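PDB 4QNI: uncharacterized protein from Bacteroides thetaiotaomicron, which is of unknown function but is thought to be an auxiliary nutrient-binding protein, probably a lipoprotein, built of two domains. Local coordinates for residues A[89-94]-A[228-233]; A[131-136]-A[217-222]; A[162-167]-A[207-212]; A[201-206]-A[222-227]. All coordinates share one frame; numbering follows the deposited sequence.

Interaction 1 of 4, residues A[89-94]-A[228-233]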
# COMPACT_ATOMS: atom_id res chain seq x y z
N THR A 89 21.34 9.73 -20.61
CA THR A 89 22.53 9.89 -19.75
C THR A 89 22.70 11.33 -19.21
O THR A 89 23.39 11.55 -18.20
CB THR A 89 23.78 9.47 -20.51
OG1 THR A 89 23.89 10.26 -21.70
CG2 THR A 89 23.78 7.96 -20.85
N GLU A 90 22.05 12.30 -19.88
CA GLU A 90 22.07 13.71 -19.49
C GLU A 90 21.33 13.92 -18.15
O GLU A 90 21.54 14.93 -17.48
CB GLU A 90 21.46 14.59 -20.60
CG GLU A 90 22.06 14.39 -21.99
CD GLU A 90 21.27 13.58 -23.01
OE1 GLU A 90 20.53 12.64 -22.63
OE2 GLU A 90 21.43 13.88 -24.22
N LEU A 91 20.49 12.95 -17.75
CA LEU A 91 19.70 12.98 -16.52
C LEU A 91 20.28 12.11 -15.42
O LEU A 91 19.72 12.09 -14.32
CB LEU A 91 18.27 12.49 -16.84
CG LEU A 91 17.48 13.29 -17.87
CD1 LEU A 91 16.08 12.74 -18.00
CD2 LEU A 91 17.42 14.75 -17.52
N TYR A 92 21.37 11.36 -15.70
CA TYR A 92 21.96 10.44 -14.71
C TYR A 92 22.44 11.15 -13.47
O TYR A 92 22.83 12.31 -13.55
CB TYR A 92 23.17 9.72 -15.31
CG TYR A 92 22.90 8.54 -16.21
CD1 TYR A 92 21.61 8.25 -16.66
CD2 TYR A 92 23.93 7.70 -16.61
CE1 TYR A 92 21.36 7.16 -17.48
CE2 TYR A 92 23.69 6.59 -17.42
CZ TYR A 92 22.40 6.32 -17.84
OH TYR A 92 22.18 5.24 -18.66
N TYR A 93 22.42 10.46 -12.32
CA TYR A 93 23.05 10.97 -11.10
C TYR A 93 24.54 10.82 -11.31
O TYR A 93 24.97 9.76 -11.81
CB TYR A 93 22.58 10.20 -9.85
CG TYR A 93 21.11 10.36 -9.57
CD1 TYR A 93 20.61 11.54 -9.00
CD2 TYR A 93 20.21 9.33 -9.82
CE1 TYR A 93 19.26 11.69 -8.73
CE2 TYR A 93 18.84 9.48 -9.55
CZ TYR A 93 18.38 10.66 -8.99
OH TYR A 93 17.04 10.84 -8.73
N GLU A 94 25.31 11.87 -11.06
CA GLU A 94 26.75 11.81 -11.30
C GLU A 94 27.45 11.34 -10.06
O GLU A 94 27.08 11.67 -8.95
CB GLU A 94 27.32 13.14 -11.79
CG GLU A 94 26.90 13.51 -13.21
CD GLU A 94 27.38 12.60 -14.34
OE1 GLU A 94 28.56 12.16 -14.31
OE2 GLU A 94 26.58 12.37 -15.27
N THR A 228 16.96 17.34 -20.21
CA THR A 228 18.28 16.88 -20.65
C THR A 228 19.17 18.07 -21.02
O THR A 228 20.39 17.97 -20.94
CB THR A 228 18.17 15.87 -21.81
OG1 THR A 228 17.65 16.53 -22.96
CG2 THR A 228 17.33 14.64 -21.48
N ASP A 229 18.56 19.21 -21.41
CA ASP A 229 19.25 20.46 -21.80
C ASP A 229 19.37 21.53 -20.65
O ASP A 229 19.79 22.66 -20.94
CB ASP A 229 18.59 21.11 -23.06
CG ASP A 229 17.07 21.30 -23.01
OD1 ASP A 229 16.44 20.80 -22.06
OD2 ASP A 229 16.53 21.94 -23.96
N ARG A 230 19.05 21.15 -19.38
CA ARG A 230 19.16 21.95 -18.13
C ARG A 230 20.23 23.03 -18.14
O ARG A 230 19.97 24.20 -17.84
CB ARG A 230 19.61 21.04 -16.94
CG ARG A 230 18.64 20.09 -16.37
CD ARG A 230 19.09 19.49 -15.06
NE ARG A 230 20.39 18.82 -15.03
CZ ARG A 230 20.62 17.58 -15.44
NH1 ARG A 230 19.66 16.87 -16.01
NH2 ARG A 230 21.83 17.05 -15.33
N ARG A 231 21.49 22.56 -18.37
CA ARG A 231 22.76 23.29 -18.25
C ARG A 231 22.80 24.56 -19.11
O ARG A 231 23.53 25.50 -18.77
CB ARG A 231 23.94 22.34 -18.56
CG ARG A 231 24.04 21.14 -17.59
CD ARG A 231 24.98 20.07 -18.13
NE ARG A 231 25.15 18.91 -17.25
CZ ARG A 231 24.37 17.82 -17.25
NH1 ARG A 231 23.29 17.77 -18.02
NH2 ARG A 231 24.64 16.80 -16.44
N LYS A 232 22.00 24.61 -20.18
CA LYS A 232 21.88 25.78 -21.05
C LYS A 232 21.01 26.88 -20.38
O LYS A 232 21.02 28.02 -20.85
CB LYS A 232 21.24 25.36 -22.40
CG LYS A 232 22.19 25.25 -23.59
CD LYS A 232 21.46 24.94 -24.93
CE LYS A 232 20.92 26.17 -25.66
NZ LYS A 232 20.55 25.88 -27.08
N TYR A 233 20.27 26.54 -19.30
CA TYR A 233 19.30 27.46 -18.69
C TYR A 233 19.52 27.77 -17.17
O TYR A 233 18.53 27.86 -16.43
CB TYR A 233 17.90 26.88 -18.92
CG TYR A 233 17.62 26.65 -20.39
CD1 TYR A 233 17.29 27.72 -21.23
CD2 TYR A 233 17.73 25.38 -20.95
CE1 TYR A 233 17.07 27.52 -22.59
CE2 TYR A 233 17.51 25.17 -22.31
CZ TYR A 233 17.18 26.24 -23.13
OH TYR A 233 16.97 26.06 -24.47
O HOH W 1 24.93 13.50 -16.96
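Glu90 O is a single backbone oxygen gripped by two arginines that follow each other in the chain. Arg230 brings both terminal nitrogens to it: NH2 lies 3.0 Å from Glu90 O, nearly along the C=O axis but 21° out of the guanidinium plane, and NH1 adds a weak bond. From Arg231, whose chain runs extended from CG to NE, NH1 points almost straight at Glu90 O (166°), though at 3.4 Å this bond too is weak. The contact joins two loops, the 3-10 turn 89-91 that follows helix 74-85 in the N-terminal family region and the loop ahead of strand 234-240 in the C-terminal one. Sharing an acceptor crowds the two cations, with Arg230 NH2 only 3.0 Å from Arg231 NH2. Oxygens around them would probably offset the repulsion: Ser133 O receives Arg230 NH2, and Glu134 forms a salt bridge with Arg231 NH2. A water links Thr89 O with Glu94 OE2, and weakly with Arg231 NH2. Thr228 supplies the packing. Its CB sits 3.7 Å from Glu90 CB, while its CG2, anti to the carbonyl carbon, meets Leu91 CG at 3.9 Å. Leu91 CD2 fills in at the edge of the Arg230 guanidinium, in its plane and 3.4 Å from NH1. Gln323 of the second subunit packs on Thr228.

Interaction 2 of 4, residues A[131-136]-A[217-222]. With EDO (1,2-ethanediol), chain E.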
# COMPACT_ATOMS: atom_id res chain seq x y z
N ASP A 131 29.27 22.32 -9.53
CA ASP A 131 28.21 22.62 -10.47
C ASP A 131 27.07 21.69 -10.11
O ASP A 131 27.14 20.49 -10.36
CB ASP A 131 28.68 22.44 -11.93
CG ASP A 131 27.68 22.94 -12.97
OD1 ASP A 131 26.48 23.06 -12.64
OD2 ASP A 131 28.10 23.26 -14.10
N MSE A 132 26.05 22.23 -9.46
CA MSE A 132 24.91 21.45 -8.97
C MSE A 132 23.97 20.99 -10.12
O MSE A 132 23.03 20.23 -9.86
CB MSE A 132 24.16 22.20 -7.87
CG MSE A 132 24.96 22.27 -6.55
SE MSE A 132 25.22 20.48 -5.76
CE MSE A 132 23.41 20.12 -5.22
N SER A 133 24.30 21.38 -11.37
CA SER A 133 23.63 20.95 -12.62
C SER A 133 23.78 19.46 -12.78
O SER A 133 22.92 18.79 -13.36
CB SER A 133 24.24 21.65 -13.82
OG SER A 133 23.37 22.71 -14.16
N GLU A 134 24.92 18.95 -12.31
CA GLU A 134 25.22 17.53 -12.22
C GLU A 134 24.48 17.08 -11.01
O GLU A 134 24.53 17.75 -9.97
CB GLU A 134 26.74 17.29 -12.07
CG GLU A 134 27.63 18.05 -13.04
CD GLU A 134 27.46 17.74 -14.51
OE1 GLU A 134 27.18 16.56 -14.85
OE2 GLU A 134 27.58 18.68 -15.32
N LYS A 135 23.72 16.01 -11.11
CA LYS A 135 22.93 15.57 -9.95
C LYS A 135 23.87 14.71 -9.09
O LYS A 135 23.82 13.48 -9.13
CB LYS A 135 21.67 14.83 -10.46
CG LYS A 135 20.73 15.72 -11.30
CD LYS A 135 19.82 14.93 -12.28
CE LYS A 135 18.93 13.90 -11.62
NZ LYS A 135 17.90 13.39 -12.58
N TRP A 136 24.84 15.38 -8.41
CA TRP A 136 25.91 14.75 -7.64
C TRP A 136 25.37 13.85 -6.56
O TRP A 136 24.56 14.26 -5.74
CB TRP A 136 26.87 15.79 -7.04
CG TRP A 136 27.70 16.51 -8.07
CD1 TRP A 136 27.62 17.83 -8.40
CD2 TRP A 136 28.73 15.95 -8.91
NE1 TRP A 136 28.57 18.14 -9.36
CE2 TRP A 136 29.26 17.00 -9.69
CE3 TRP A 136 29.29 14.67 -9.05
CZ2 TRP A 136 30.30 16.81 -10.61
CZ3 TRP A 136 30.32 14.47 -9.96
CH2 TRP A 136 30.82 15.53 -10.73
N PHE A 217 21.54 29.13 -7.84
CA PHE A 217 21.00 29.23 -9.18
C PHE A 217 19.65 28.47 -9.21
O PHE A 217 19.38 27.60 -8.37
CB PHE A 217 21.96 28.80 -10.32
CG PHE A 217 22.07 27.31 -10.53
CD1 PHE A 217 21.11 26.63 -11.28
CD2 PHE A 217 23.12 26.58 -9.97
CE1 PHE A 217 21.19 25.25 -11.45
CE2 PHE A 217 23.19 25.21 -10.13
CZ PHE A 217 22.22 24.55 -10.86
N THR A 218 18.78 28.86 -10.15
CA THR A 218 17.57 28.12 -10.47
C THR A 218 17.68 27.81 -11.96
O THR A 218 18.43 28.50 -12.68
CB THR A 218 16.26 28.89 -10.16
OG1 THR A 218 16.04 29.87 -11.19
CG2 THR A 218 16.17 29.51 -8.72
N TYR A 219 16.95 26.83 -12.46
CA TYR A 219 16.86 26.72 -13.90
C TYR A 219 15.87 27.82 -14.39
O TYR A 219 15.02 28.26 -13.61
CB TYR A 219 16.42 25.32 -14.35
CG TYR A 219 17.48 24.28 -14.05
CD1 TYR A 219 18.69 24.27 -14.73
CD2 TYR A 219 17.29 23.34 -13.04
CE1 TYR A 219 19.70 23.38 -14.38
CE2 TYR A 219 18.27 22.42 -12.72
CZ TYR A 219 19.48 22.44 -13.39
OH TYR A 219 20.45 21.52 -13.10
N ALA A 220 16.04 28.30 -15.63
CA ALA A 220 15.19 29.34 -16.21
C ALA A 220 13.75 28.86 -16.34
O ALA A 220 13.49 27.77 -16.83
CB ALA A 220 15.74 29.77 -17.56
N GLY A 221 12.83 29.67 -15.83
CA GLY A 221 11.40 29.39 -15.83
C GLY A 221 10.94 27.98 -15.51
O GLY A 221 11.08 27.50 -14.38
N ILE A 222 10.36 27.32 -16.52
CA ILE A 222 9.77 25.97 -16.41
C ILE A 222 10.80 24.86 -16.52
O ILE A 222 10.45 23.70 -16.25
CB ILE A 222 8.64 25.78 -17.44
CG1 ILE A 222 9.15 26.02 -18.88
CG2 ILE A 222 7.47 26.69 -17.10
CD1 ILE A 222 8.30 25.52 -19.84
C1 EDO E . 13.21 31.21 -10.91
O1 EDO E . 13.91 31.91 -11.92
C2 EDO E . 11.72 31.27 -11.18
O2 EDO E . 11.39 30.48 -12.31
O HOH W 2 20.45 19.75 -11.06
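Phe217 and Tyr219, two residues apart on strand 215-219, present their rings to the turn 131-134. The Phe217 ring receives Ser133 N near its plane, at the edge, 3.8 Å from CZ, while Met132 CB (of a selenomethionine) approaches CE2 obliquely at 3.9 Å. The two rings also meet each other: Phe217 CE1 lies 3.7 Å above the Tyr219 plane, offset toward the rim, and Tyr219 CZ lies in the plane of the Phe217 ring. At the edge of Tyr219 are Ser133 OG and a water. OH and Ser133 OG share a weak hydrogen bond of 3.3 Å, and the water, which donates to Met132 O, lies 2.7 Å from Tyr219 OH, so a buried hydroxyl has two polar partners. Thr218 takes no part across the contact; its OG1 donates to Tyr219 O at 3.1 Å, from above the carbonyl plane, and weakly accepts from O1 of a bound ethanediol. An alanine here would probably leave Tyr219 O without that donor and the ethanediol without this acceptor. The turn is a type I beta turn from Asp131 to Glu134, just ahead of strand 135-142. Around it, Tyr209 of the adjacent strand 205-210 stacks on Phe217, Lys234 of strand 234-240 makes a cation-pi contact with the same ring, and Met132 rests on Phe166 and Pro167 of strand 160-168.

Interaction 3 of 4, residues A[162-167]-A[207-212]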
# COMPACT_ATOMS: atom_id res chain seq x y z
N ILE A 162 22.91 5.50 -1.39
CA ILE A 162 23.07 6.33 -2.58
C ILE A 162 22.64 7.71 -2.12
O ILE A 162 21.45 7.98 -1.99
CB ILE A 162 22.27 5.76 -3.78
CG1 ILE A 162 22.60 4.28 -4.09
CG2 ILE A 162 22.41 6.63 -5.02
CD1 ILE A 162 24.14 3.82 -4.16
N LEU A 163 23.64 8.56 -1.76
CA LEU A 163 23.34 9.85 -1.15
C LEU A 163 23.37 11.03 -2.12
O LEU A 163 24.43 11.45 -2.58
CB LEU A 163 24.25 10.16 0.07
CG LEU A 163 24.55 9.02 1.06
CD1 LEU A 163 25.73 9.37 1.97
CD2 LEU A 163 23.30 8.59 1.85
N ARG A 164 22.18 11.58 -2.40
CA ARG A 164 22.06 12.80 -3.18
C ARG A 164 22.46 13.91 -2.24
O ARG A 164 21.75 14.16 -1.24
CB ARG A 164 20.65 13.01 -3.75
CG ARG A 164 20.49 14.36 -4.45
CD ARG A 164 20.98 14.31 -5.89
NE ARG A 164 20.93 15.62 -6.55
CZ ARG A 164 19.91 16.08 -7.27
NH1 ARG A 164 18.80 15.37 -7.38
NH2 ARG A 164 19.99 17.26 -7.87
N ILE A 165 23.65 14.47 -2.48
CA ILE A 165 24.16 15.51 -1.59
C ILE A 165 23.69 16.85 -2.01
O ILE A 165 23.95 17.29 -3.15
CB ILE A 165 25.71 15.50 -1.51
CG1 ILE A 165 26.27 14.09 -1.12
CG2 ILE A 165 26.23 16.62 -0.60
CD1 ILE A 165 25.83 13.55 0.17
N PHE A 166 23.03 17.53 -1.08
CA PHE A 166 22.67 18.93 -1.30
C PHE A 166 23.43 19.84 -0.33
O PHE A 166 23.06 19.90 0.84
CB PHE A 166 21.16 19.20 -1.14
CG PHE A 166 20.30 18.62 -2.22
CD1 PHE A 166 20.33 19.14 -3.52
CD2 PHE A 166 19.45 17.55 -1.96
CE1 PHE A 166 19.53 18.59 -4.52
CE2 PHE A 166 18.65 17.02 -2.97
CZ PHE A 166 18.70 17.54 -4.24
N PRO A 167 24.45 20.59 -0.79
CA PRO A 167 24.97 21.67 0.06
C PRO A 167 23.85 22.69 0.31
O PRO A 167 22.97 22.87 -0.54
CB PRO A 167 26.06 22.33 -0.79
CG PRO A 167 26.24 21.45 -1.95
CD PRO A 167 25.00 20.68 -2.15
N ARG A 207 13.64 24.61 -7.40
CA ARG A 207 14.82 24.28 -6.62
C ARG A 207 15.90 25.34 -6.82
O ARG A 207 16.29 25.62 -7.96
CB ARG A 207 15.33 22.87 -7.01
CG ARG A 207 16.50 22.40 -6.14
CD ARG A 207 16.67 20.91 -6.23
NE ARG A 207 15.58 20.26 -5.51
CZ ARG A 207 15.23 19.00 -5.68
NH1 ARG A 207 15.86 18.24 -6.57
NH2 ARG A 207 14.24 18.49 -4.97
N GLY A 208 16.39 25.86 -5.69
CA GLY A 208 17.46 26.84 -5.61
C GLY A 208 18.70 26.09 -5.18
O GLY A 208 18.74 25.58 -4.07
N TYR A 209 19.68 25.95 -6.09
CA TYR A 209 20.91 25.20 -5.83
C TYR A 209 22.02 26.09 -5.38
O TYR A 209 22.20 27.16 -5.94
CB TYR A 209 21.37 24.51 -7.12
CG TYR A 209 20.35 23.60 -7.74
CD1 TYR A 209 19.39 24.09 -8.62
CD2 TYR A 209 20.36 22.23 -7.48
CE1 TYR A 209 18.45 23.24 -9.22
CE2 TYR A 209 19.47 21.37 -8.11
CZ TYR A 209 18.52 21.88 -8.98
OH TYR A 209 17.61 21.03 -9.53
N VAL A 210 22.85 25.60 -4.47
CA VAL A 210 24.00 26.39 -3.98
C VAL A 210 25.10 26.55 -5.05
O VAL A 210 25.41 25.61 -5.79
CB VAL A 210 24.59 25.75 -2.71
CG1 VAL A 210 25.88 26.43 -2.29
CG2 VAL A 210 23.60 25.81 -1.58
N ILE A 211 25.69 27.77 -5.10
CA ILE A 211 26.87 28.12 -5.90
C ILE A 211 27.98 28.39 -4.89
O ILE A 211 29.03 27.74 -4.92
CB ILE A 211 26.65 29.26 -6.92
CG1 ILE A 211 25.80 28.72 -8.10
CG2 ILE A 211 28.02 29.81 -7.42
CD1 ILE A 211 25.47 29.74 -9.21
N ASP A 212 27.72 29.32 -3.99
CA ASP A 212 28.58 29.64 -2.85
C ASP A 212 27.67 30.10 -1.68
O ASP A 212 26.46 29.82 -1.72
CB ASP A 212 29.68 30.65 -3.22
CG ASP A 212 29.22 31.99 -3.75
OD1 ASP A 212 28.09 32.42 -3.38
OD2 ASP A 212 30.01 32.65 -4.47
O HOH W 3 22.17 23.00 -3.24
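Val210 and Pro167 meet where strand 162-167 of the mixed sheet passes strand 207-210 of the large antiparallel sheet, the two segments at 79° and their axes 7.1 Å apart at closest. Val210 CG2, anti to the carbonyl carbon, lies 3.2 Å from Pro167 O, and Val210 CB is 4.2 Å from Pro167 CB. A water ties the same ends together, donating to Pro167 O and accepting from Val210 N. The third large share belongs to Phe166, whose CZ lies against a face of two guanidiniums. It stands 3.6 Å above that of Arg164, over its centre, and 3.7 Å above that of Arg207, offset toward the rim. Ring and Arg207 guanidinium planes are 61° apart. The arginines reach tip to tip, with Arg164 NH1 4.2 Å from Arg207 NH1. Arg207 also forms salt bridges with Asp174 and Glu225, and Glu225 holds Arg164 and Tyr209 OH as well. An alanine in place of Arg207 would probably uncover one side of Phe166 CZ, leave Asp174 without this charged mate and leave Glu225 with one cation fewer. Two like charges are thus brought together in a buried junction without a direct bond, a placement that is likely to depend on the shared carboxylate and the aromatic ring lying beside both.

Interaction 4 of 4, residues A[201-206]-A[222-227]. With EDO (1,2-ethanediol), chain D.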
# COMPACT_ATOMS: atom_id res chain seq x y z
N ILE A 201 2.01 29.24 -16.88
CA ILE A 201 2.46 27.90 -16.52
C ILE A 201 3.07 28.05 -15.12
O ILE A 201 4.02 28.82 -14.94
CB ILE A 201 3.47 27.31 -17.56
CG1 ILE A 201 2.90 27.37 -19.00
CG2 ILE A 201 3.88 25.88 -17.18
CD1 ILE A 201 3.96 27.50 -20.12
N THR A 202 2.48 27.38 -14.11
CA THR A 202 3.03 27.56 -12.79
C THR A 202 3.74 26.29 -12.32
O THR A 202 3.14 25.21 -12.27
CB THR A 202 2.00 28.08 -11.77
OG1 THR A 202 1.43 29.30 -12.29
CG2 THR A 202 2.62 28.36 -10.39
N LYS A 203 5.04 26.47 -12.02
CA LYS A 203 5.92 25.50 -11.39
C LYS A 203 5.68 25.64 -9.91
O LYS A 203 6.07 26.67 -9.36
CB LYS A 203 7.39 25.81 -11.75
CG LYS A 203 7.93 25.10 -12.98
CD LYS A 203 9.41 24.76 -12.81
CE LYS A 203 9.62 23.38 -12.21
NZ LYS A 203 9.20 22.30 -13.14
N SER A 204 5.02 24.68 -9.27
CA SER A 204 4.72 24.79 -7.83
C SER A 204 6.00 24.77 -6.96
O SER A 204 6.00 25.34 -5.87
CB SER A 204 3.77 23.68 -7.38
OG SER A 204 4.41 22.42 -7.41
N SER A 205 7.04 24.08 -7.42
CA SER A 205 8.31 23.94 -6.71
C SER A 205 9.49 24.33 -7.60
O SER A 205 9.60 23.86 -8.73
CB SER A 205 8.47 22.52 -6.19
OG SER A 205 9.72 22.36 -5.55
N ILE A 206 10.36 25.23 -7.11
CA ILE A 206 11.53 25.70 -7.84
C ILE A 206 12.73 25.46 -6.95
O ILE A 206 12.83 26.05 -5.87
CB ILE A 206 11.39 27.20 -8.27
CG1 ILE A 206 10.19 27.39 -9.24
CG2 ILE A 206 12.71 27.71 -8.89
CD1 ILE A 206 9.73 28.78 -9.35
N ILE A 222 10.36 27.32 -16.52
CA ILE A 222 9.77 25.97 -16.41
C ILE A 222 10.80 24.86 -16.52
O ILE A 222 10.45 23.70 -16.25
CB ILE A 222 8.64 25.78 -17.44
CG1 ILE A 222 9.15 26.02 -18.88
CG2 ILE A 222 7.47 26.69 -17.10
CD1 ILE A 222 8.30 25.52 -19.84
N VAL A 223 12.04 25.19 -16.91
CA VAL A 223 13.13 24.20 -16.99
C VAL A 223 13.39 23.69 -15.57
O VAL A 223 13.30 24.45 -14.61
CB VAL A 223 14.41 24.79 -17.64
CG1 VAL A 223 15.54 23.75 -17.73
CG2 VAL A 223 14.12 25.38 -19.01
N ASP A 224 13.67 22.40 -15.44
CA ASP A 224 13.98 21.78 -14.16
C ASP A 224 15.01 20.68 -14.38
O ASP A 224 15.50 20.50 -15.51
CB ASP A 224 12.72 21.29 -13.40
CG ASP A 224 11.92 20.15 -14.04
OD1 ASP A 224 12.53 19.31 -14.75
OD2 ASP A 224 10.70 20.07 -13.79
N GLU A 225 15.35 19.97 -13.30
CA GLU A 225 16.31 18.87 -13.20
C GLU A 225 16.08 17.72 -14.19
O GLU A 225 17.01 16.95 -14.44
CB GLU A 225 16.20 18.28 -11.80
CG GLU A 225 17.52 18.12 -11.11
CD GLU A 225 17.31 17.71 -9.67
OE1 GLU A 225 16.83 16.58 -9.44
OE2 GLU A 225 17.66 18.51 -8.77
N ASP A 226 14.83 17.52 -14.65
CA ASP A 226 14.56 16.39 -15.54
C ASP A 226 14.63 16.79 -17.03
O ASP A 226 14.38 15.95 -17.89
CB ASP A 226 13.25 15.68 -15.15
CG ASP A 226 13.34 14.92 -13.83
OD1 ASP A 226 14.48 14.54 -13.42
OD2 ASP A 226 12.29 14.69 -13.20
N TYR A 227 15.13 18.00 -17.34
CA TYR A 227 15.41 18.48 -18.70
C TYR A 227 16.81 18.03 -19.07
O TYR A 227 17.77 18.33 -18.34
CB TYR A 227 15.30 20.02 -18.79
CG TYR A 227 13.88 20.55 -18.92
CD1 TYR A 227 12.92 20.26 -17.96
CD2 TYR A 227 13.51 21.35 -20.00
CE1 TYR A 227 11.61 20.71 -18.09
CE2 TYR A 227 12.21 21.85 -20.12
CZ TYR A 227 11.26 21.52 -19.17
OH TYR A 227 9.98 21.99 -19.26
C1 EDO D . 13.41 19.50 -8.78
O1 EDO D . 13.82 20.46 -9.77
C2 EDO D . 11.96 19.76 -8.22
O2 EDO D . 11.90 20.85 -7.29
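Lys203 NZ and Asp224 OD2 form a salt bridge of 2.8 Å, the lysine coming to the anti side of the carboxylate oxygen and 21° out of its plane. The other oxygen of the same group works inside its own loop: Asp224 OD1 accepts from Asp226 N at 2.9 Å with an angle of 154°. One carboxylate thereby ties a neighbouring segment and shapes its own turn, and the two bonds would limit its rotation. CG of Asp224 stands between the backbone N and the carbonyl carbon (chi1 65°), the crowded position, from which the group can bend back toward Asp226 N. The lysine chain is bent at chi2, chi3 and chi4; its CG and CD pass over the Ile222 backbone, CD 3.7 Å from Ile222 O and CG 4.0 Å from Ile222 CA. Just short of NZ, Lys203 CE passes 3.9 Å from Asp224 CB. Farther along, Ile201 CG2 and Ile222 CG2 touch at 3.7 Å, the two side chains crossing obliquely. Tyr308 of strand 306-321 packs against both isoleucines, and Pro280 of the second subunit against Ile222. To the side, an ethanediol O2 shares a 3.2 Å hydrogen bond with Ser205 OG, near the start of strand 205-210. Residues 224-227 form a type I beta turn closed by Tyr227 N to Asp224 O, and with the aspartate at its first position accepting from the backbone N two residues on, the loop is a characteristic Asx turn superposed on a beta turn.

How the interactions relate
Interactions 1 and 2 join the N-terminal and C-terminal family regions, while 3 and 4 lie within the C-terminal one. Interactions 1 and 2 have centres about 9 Å apart and are stitched by Leu91 O to Lys135 NZ at 2.8 Å. Interaction 2 is also about 9 Å, centre to centre, from interaction 3, where neighbouring strands 205-210 and 215-219 bond through Tyr209 O and Phe217 N. Interactions 3 and 4, centres about 16 Å apart, connect through Glu225, whose OE2 lies 2.6 Å from Tyr209 OH and 2.8 Å from Arg164 NH2. Residues 222-227 and 228-233 are consecutive parts of the loop between strands 215-219 and 234-240, and interactions 4 and 1 both touch the second subunit. Ethanediols, probably from the crystallisation liquor, sit beside interactions 2, 3 and 4.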